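Local coordinates for protein C-1-tetrahydrofolate synthase, cytoplasmic, putative (Trypanosoma brucei, PDB 4CJX) that probably acts as a bifunctional dehydrogenase and cyclohydrolase that interconverts one-carbon forms of tetrahydrofolate with NADP(+) as cofactor, at residues F89-P94 and I107-E112; I118-P123 and A132-I137. All coordinates share one frame; numbering follows the deposited sequence.

Interaction 1: residues F89-P94 and I107-E112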
loop_
_atom_site.group_PDB
_atom_site.type_symbol
_atom_site.label_atom_id
_atom_site.label_comp_id
_atom_site.label_asym_id
_atom_site.label_seq_id
_atom_site.Cartn_x
_atom_site.Cartn_y
_atom_site.Cartn_z
ATOM N N PHE B 89 -12.592 27.822 4.207
ATOM C CA PHE B 89 -11.389 28.645 4.084
ATOM C C PHE B 89 -10.847 28.353 2.703
ATOM O O PHE B 89 -10.220 27.325 2.460
ATOM C CB PHE B 89 -10.335 28.287 5.123
ATOM C CG PHE B 89 -10.787 28.460 6.530
ATOM C CD1 PHE B 89 -11.575 27.497 7.139
ATOM C CD2 PHE B 89 -10.408 29.587 7.266
ATOM C CE1 PHE B 89 -11.989 27.652 8.457
ATOM C CE2 PHE B 89 -10.829 29.757 8.578
ATOM C CZ PHE B 89 -11.619 28.781 9.175
ATOM N N SER B 90 -11.115 29.269 1.792
ATOM C CA SER B 90 -10.831 29.090 0.396
ATOM C C SER B 90 -9.566 29.816 0.079
ATOM O O SER B 90 -9.433 30.978 0.431
ATOM C CB SER B 90 -11.983 29.697 -0.395
ATOM O OG SER B 90 -13.186 29.025 -0.060
ATOM N N VAL B 91 -8.618 29.148 -0.565
ATOM C CA VAL B 91 -7.384 29.817 -0.971
ATOM C C VAL B 91 -7.197 29.597 -2.459
ATOM O O VAL B 91 -7.448 28.490 -2.948
ATOM C CB VAL B 91 -6.154 29.280 -0.210
ATOM C CG1 VAL B 91 -4.878 29.981 -0.678
ATOM C CG2 VAL B 91 -6.328 29.425 1.301
ATOM N N GLU B 92 -6.765 30.643 -3.164
ATOM C CA GLU B 92 -6.409 30.572 -4.585
ATOM C C GLU B 92 -5.026 31.147 -4.790
ATOM O O GLU B 92 -4.777 32.321 -4.474
ATOM C CB GLU B 92 -7.374 31.376 -5.451
ATOM C CG GLU B 92 -8.757 30.772 -5.577
ATOM C CD GLU B 92 -9.667 31.148 -4.425
ATOM O OE1 GLU B 92 -9.817 32.346 -4.147
ATOM O OE2 GLU B 92 -10.240 30.235 -3.797
ATOM N N LEU B 93 -4.132 30.337 -5.347
ATOM C CA LEU B 93 -2.771 30.760 -5.626
ATOM C C LEU B 93 -2.542 30.686 -7.139
ATOM O O LEU B 93 -3.250 29.950 -7.840
ATOM C CB LEU B 93 -1.792 29.852 -4.864
ATOM C CG LEU B 93 -1.929 29.862 -3.329
ATOM C CD1 LEU B 93 -1.303 28.619 -2.703
ATOM C CD2 LEU B 93 -1.338 31.132 -2.727
ATOM N N PRO B 94 -1.554 31.436 -7.650
ATOM C CA PRO B 94 -1.284 31.441 -9.073
ATOM C C PRO B 94 -0.511 30.218 -9.508
ATOM O O PRO B 94 0.070 29.503 -8.669
ATOM C CB PRO B 94 -0.424 32.692 -9.258
ATOM C CG PRO B 94 0.304 32.834 -7.972
ATOM C CD PRO B 94 -0.621 32.303 -6.909
ATOM N N ILE B 107 0.754 25.962 6.436
ATOM C CA ILE B 107 1.089 26.140 7.855
ATOM C C ILE B 107 0.116 27.078 8.574
ATOM O O ILE B 107 -0.325 26.787 9.692
ATOM C CB ILE B 107 2.549 26.614 8.011
ATOM C CG1 ILE B 107 3.482 25.453 7.643
ATOM C CG2 ILE B 107 2.833 27.137 9.433
ATOM C CD1 ILE B 107 4.875 25.902 7.277
ATOM N N ARG B 108 -0.229 28.182 7.915
ATOM C CA ARG B 108 -1.253 29.088 8.414
ATOM C C ARG B 108 -2.538 28.328 8.751
ATOM O O ARG B 108 -3.104 28.478 9.848
ATOM C CB ARG B 108 -1.535 30.188 7.385
ATOM N N LEU B 109 -2.975 27.475 7.833
ATOM C CA LEU B 109 -4.192 26.690 8.051
ATOM C C LEU B 109 -4.033 25.632 9.158
ATOM O O LEU B 109 -5.004 25.316 9.843
ATOM C CB LEU B 109 -4.660 26.053 6.742
ATOM C CG LEU B 109 -5.043 27.109 5.694
ATOM C CD1 LEU B 109 -5.079 26.484 4.308
ATOM C CD2 LEU B 109 -6.355 27.768 6.065
ATOM N N ASN B 110 -2.817 25.111 9.336
ATOM C CA ASN B 110 -2.506 24.221 10.467
ATOM C C ASN B 110 -2.808 24.876 11.824
ATOM O O ASN B 110 -3.291 24.218 12.725
ATOM C CB ASN B 110 -1.035 23.770 10.447
ATOM C CG ASN B 110 -0.738 22.742 9.366
ATOM O OD1 ASN B 110 -1.637 22.076 8.830
ATOM N ND2 ASN B 110 0.534 22.594 9.049
ATOM N N GLU B 111 -2.568 26.173 11.950
ATOM C CA GLU B 111 -2.731 26.841 13.247
ATOM C C GLU B 111 -4.061 27.527 13.436
ATOM O O GLU B 111 -4.308 28.112 14.481
ATOM C CB GLU B 111 -1.648 27.858 13.421
ATOM C CG GLU B 111 -0.273 27.237 13.392
ATOM C CD GLU B 111 0.746 28.279 13.046
ATOM O OE1 GLU B 111 0.817 28.578 11.832
ATOM O OE2 GLU B 111 1.407 28.823 13.967
ATOM N N GLU B 112 -4.916 27.453 12.427
ATOM C CA GLU B 112 -6.247 28.005 12.537
ATOM C C GLU B 112 -7.139 26.947 13.213
ATOM O O GLU B 112 -7.507 25.937 12.605
ATOM C CB GLU B 112 -6.745 28.431 11.143
ATOM C CG GLU B 112 -8.218 28.788 11.038
ATOM C CD GLU B 112 -8.659 29.776 12.095
ATOM O OE1 GLU B 112 -8.436 30.992 11.906
ATOM O OE2 GLU B 112 -9.233 29.327 13.111
#
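Phe89 and Leu109 meet where an edge strand of a parallel sheet is covered by the last turn of the helix that follows it, the strand-to-helix half of a beta-alpha-beta crossover that runs from strand 87-93 through helix 99-110 to strand 117-120. Leu109, the buried residue here, reaches the strand with both of its branches. CD2 lies against Phe89 CB at 4.1 Å, while CD1 comes over Val91, 4.4 Å from its CG2. Phe89 and Val91, two apart on the strand, both point their CB at the helix, and the two branches of Leu109 lie one against each.

The outer side of the contact is less enclosed, since Phe89 and Glu112 both stay partly exposed, yet the ring makes the closest approach of all: CE2 lies 3.7 Å from Glu112 CG, which comes in obliquely. The anti chi1 of Glu112 (169°) lays CG against the ring, and the bend at chi2 then sets the carboxylate, its plane 24° from that of the ring. OE2 accepts a hydrogen bond from Ala114 N, two residues on.

Apolar contacts, with no hydrogen bond, join the two segments. Strand 87-93 instead bonds through its backbone to strand 58-64, and Leu109 of helix 99-110 also touches Ser60 and Ile62 of that strand and Ile118 of strand 117-120.

Interaction 2: residues I118-P123 and A132-I137. With 9L9 ((2S)-2-[[4-[[2,4-bis(azanyl)-6-oxidanylidene-1H-pyrimidin-5-yl]carbamoylamino]phenyl]carbonylamino]pentanedioic acid), chain G.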
loop_
_atom_site.group_PDB
_atom_site.type_symbol
_atom_site.label_atom_id
_atom_site.label_comp_id
_atom_site.label_asym_id
_atom_site.label_seq_id
_atom_site.Cartn_x
_atom_site.Cartn_y
_atom_site.Cartn_z
ATOM N N ILE B 118 -7.704 20.272 5.622
ATOM C CA ILE B 118 -6.991 20.958 4.553
ATOM C C ILE B 118 -6.893 20.093 3.301
ATOM O O ILE B 118 -6.349 18.987 3.328
ATOM C CB ILE B 118 -5.560 21.329 4.993
ATOM C CG1 ILE B 118 -5.606 22.294 6.178
ATOM C CG2 ILE B 118 -4.775 21.929 3.834
ATOM C CD1 ILE B 118 -4.285 22.423 6.914
ATOM N N VAL B 119 -7.405 20.624 2.198
ATOM C CA VAL B 119 -7.394 19.953 0.913
ATOM C C VAL B 119 -6.505 20.751 -0.046
ATOM O O VAL B 119 -6.754 21.938 -0.319
ATOM C CB VAL B 119 -8.826 19.839 0.345
ATOM C CG1 VAL B 119 -8.819 19.434 -1.138
ATOM C CG2 VAL B 119 -9.666 18.850 1.138
ATOM N N VAL B 120 -5.469 20.104 -0.565
ATOM C CA VAL B 120 -4.608 20.731 -1.567
ATOM C C VAL B 120 -4.987 20.087 -2.903
ATOM O O VAL B 120 -4.623 18.951 -3.165
ATOM C CB VAL B 120 -3.096 20.544 -1.247
ATOM C CG1 VAL B 120 -2.217 21.073 -2.380
ATOM C CG2 VAL B 120 -2.731 21.196 0.087
ATOM N N GLN B 121 -5.741 20.809 -3.726
ATOM C CA GLN B 121 -6.261 20.250 -4.977
ATOM C C GLN B 121 -5.128 19.878 -5.951
ATOM O O GLN B 121 -4.253 20.668 -6.246
ATOM C CB GLN B 121 -7.277 21.209 -5.616
ATOM C CG GLN B 121 -8.090 20.623 -6.769
ATOM C CD GLN B 121 -9.122 19.582 -6.363
ATOM O OE1 GLN B 121 -9.608 19.553 -5.227
ATOM N NE2 GLN B 121 -9.487 18.737 -7.312
ATOM N N LEU B 122 -5.138 18.621 -6.381
ATOM C CA LEU B 122 -4.166 18.112 -7.329
ATOM C C LEU B 122 -4.818 18.075 -8.717
ATOM O O LEU B 122 -6.042 17.904 -8.828
ATOM C CB LEU B 122 -3.722 16.691 -6.915
ATOM C CG LEU B 122 -3.310 16.428 -5.461
ATOM C CD1 LEU B 122 -2.972 14.955 -5.240
ATOM C CD2 LEU B 122 -2.135 17.306 -5.088
ATOM N N PRO B 123 -4.012 18.146 -9.783
ATOM C CA PRO B 123 -2.549 18.180 -9.752
ATOM C C PRO B 123 -2.022 19.559 -9.364
ATOM O O PRO B 123 -2.673 20.569 -9.630
ATOM C CB PRO B 123 -2.155 17.828 -11.199
ATOM C CG PRO B 123 -3.340 18.233 -12.024
ATOM C CD PRO B 123 -4.538 17.970 -11.158
ATOM N N ALA B 132 7.062 17.296 -0.637
ATOM C CA ALA B 132 7.482 18.295 0.331
ATOM C C ALA B 132 6.282 19.105 0.810
ATOM O O ALA B 132 5.973 19.126 2.006
ATOM C CB ALA B 132 8.527 19.215 -0.287
ATOM N N ALA B 133 5.592 19.730 -0.132
ATOM C CA ALA B 133 4.456 20.591 0.177
ATOM C C ALA B 133 3.362 19.853 0.955
ATOM O O ALA B 133 2.907 20.335 1.998
ATOM C CB ALA B 133 3.886 21.208 -1.103
ATOM N N LEU B 134 2.964 18.676 0.470
ATOM C CA LEU B 134 1.918 17.902 1.146
ATOM C C LEU B 134 2.331 17.505 2.569
ATOM O O LEU B 134 1.508 17.460 3.484
ATOM C CB LEU B 134 1.551 16.656 0.320
ATOM C CG LEU B 134 0.822 16.922 -1.009
ATOM C CD1 LEU B 134 0.655 15.628 -1.814
ATOM C CD2 LEU B 134 -0.537 17.557 -0.771
ATOM N N SER B 135 3.622 17.261 2.760
ATOM C CA SER B 135 4.151 16.846 4.066
ATOM C C SER B 135 4.024 17.918 5.159
ATOM O O SER B 135 4.247 17.631 6.328
ATOM C CB SER B 135 5.618 16.431 3.933
ATOM O OG SER B 135 6.492 17.561 3.895
ATOM N N LYS B 136 3.669 19.146 4.789
ATOM C CA LYS B 136 3.522 20.229 5.771
ATOM C C LYS B 136 2.158 20.197 6.420
ATOM O O LYS B 136 1.951 20.830 7.466
ATOM C CB LYS B 136 3.722 21.586 5.101
ATOM C CG LYS B 136 5.114 21.802 4.515
ATOM C CD LYS B 136 6.191 21.906 5.592
ATOM N N ILE B 137 1.221 19.488 5.795
ATOM C CA ILE B 137 -0.137 19.381 6.321
ATOM C C ILE B 137 -0.086 18.632 7.636
ATOM O O ILE B 137 0.535 17.590 7.735
ATOM C CB ILE B 137 -1.100 18.603 5.390
ATOM C CG1 ILE B 137 -1.177 19.238 4.004
ATOM C CG2 ILE B 137 -2.480 18.498 6.043
ATOM C CD1 ILE B 137 -2.042 18.478 3.012
HETATM N N2A 9L9 G . -6.474 16.935 -3.189
HETATM N N1 9L9 G . -7.219 16.374 -5.421
HETATM C C2 9L9 G . -7.431 16.277 -4.088
HETATM N N3 9L9 G . -8.503 15.570 -3.547
HETATM C C4 9L9 G . -9.323 14.997 -4.529
HETATM O O4A 9L9 G . -10.252 14.374 -4.040
HETATM N N5A 9L9 G . -10.068 14.623 -6.818
HETATM C C5 9L9 G . -9.121 15.071 -5.914
HETATM C C6 9L9 G . -8.049 15.802 -6.319
HETATM N N7 9L9 G . -7.758 15.939 -7.746
HETATM O O8A 9L9 G . -11.722 16.065 -6.195
HETATM N N9 9L9 G . -12.061 14.644 -7.908
HETATM C C1B 9L9 G . -13.355 14.958 -8.215
HETATM C C2B 9L9 G . -13.875 14.439 -9.418
HETATM C C3B 9L9 G . -15.178 14.713 -9.836
HETATM C C4B 9L9 G . -16.019 15.523 -9.069
HETATM C C5B 9L9 G . -15.518 16.003 -7.839
HETATM C C6B 9L9 G . -14.207 15.737 -7.422
HETATM C C7B 9L9 G . -17.456 15.756 -9.500
HETATM O O7B 9L9 G . -18.267 15.944 -8.625
HETATM C CAW 9L9 G . -11.291 15.193 -6.932
HETATM N N 9L9 G . -17.852 15.669 -10.788
HETATM C CA 9L9 G . -19.231 15.769 -11.253
HETATM C C 9L9 G . -19.711 14.377 -11.588
HETATM O OXT 9L9 G . -18.843 13.534 -11.855
HETATM C CB 9L9 G . -19.413 16.559 -12.527
HETATM C CG 9L9 G . -18.338 17.614 -12.697
HETATM C CD 9L9 G . -18.789 18.590 -13.737
HETATM O OE1 9L9 G . -19.860 19.168 -13.556
HETATM O OE2 9L9 G . -18.077 18.777 -14.734
HETATM O O 9L9 G . -20.934 14.097 -11.617
#
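Ile137, Leu134 and Ile118 give up the most surface here; Leu134 and Ile137 both pack on Val120, and Ile137 also on Ile118. Ile137 reaches the strand at two points: its CG2 branch sits 4.3 Å from Ile118 CB, and CD1, at the end of the longer branch, meets Val120 CG2 at 4.1 Å. With CG1 anti to the carbonyl carbon (chi1 -58°), the longer branch runs to Val120 and leaves CG2 for Ile118. Leu134 brings CD2 to within 4.0 Å of Val120 CB. A type I turn from Leu134 to Ile137 brings both residues to the same face of the strand.

From Val120 onward the same segment binds the inhibitor's diaminopyrimidine by its backbone. Val120 O accepts from N2A at 2.7 Å, Leu122 N donates almost straight to ring nitrogen N1 (171°), and Leu122 O accepts from N7 at 2.8 Å. Lys77 and Asp144 also hydrogen-bond the inhibitor; the apolar contact lies on the same segment that carries these backbone bonds.

Strand 117-120 is an outermost strand of its three-stranded sheet, bonded to strand 58-64; helix 130-134 lies beside it, with Ala132 and Ala133 touching helix 99-110.

Interactions 1 and 2 follow in series along the chain, their centres 11 Å apart, within the catalytic domain. Each joins an outermost strand of the same three-stranded parallel sheet, 87-93 or 117-120, to the helical segment after it, with strand 58-64 between them. Helix 99-110 bridges the two: Leu109 CB packs on Ile118 CD1 at 3.7 Å, and Asn110 ND2 probably donates a hydrogen bond to Lys136 O. One apolar layer therefore runs from the partly exposed side at interaction 1 to the buried interaction 2, whose strand continues into the inhibitor pocket, while interaction 1 lies away from it.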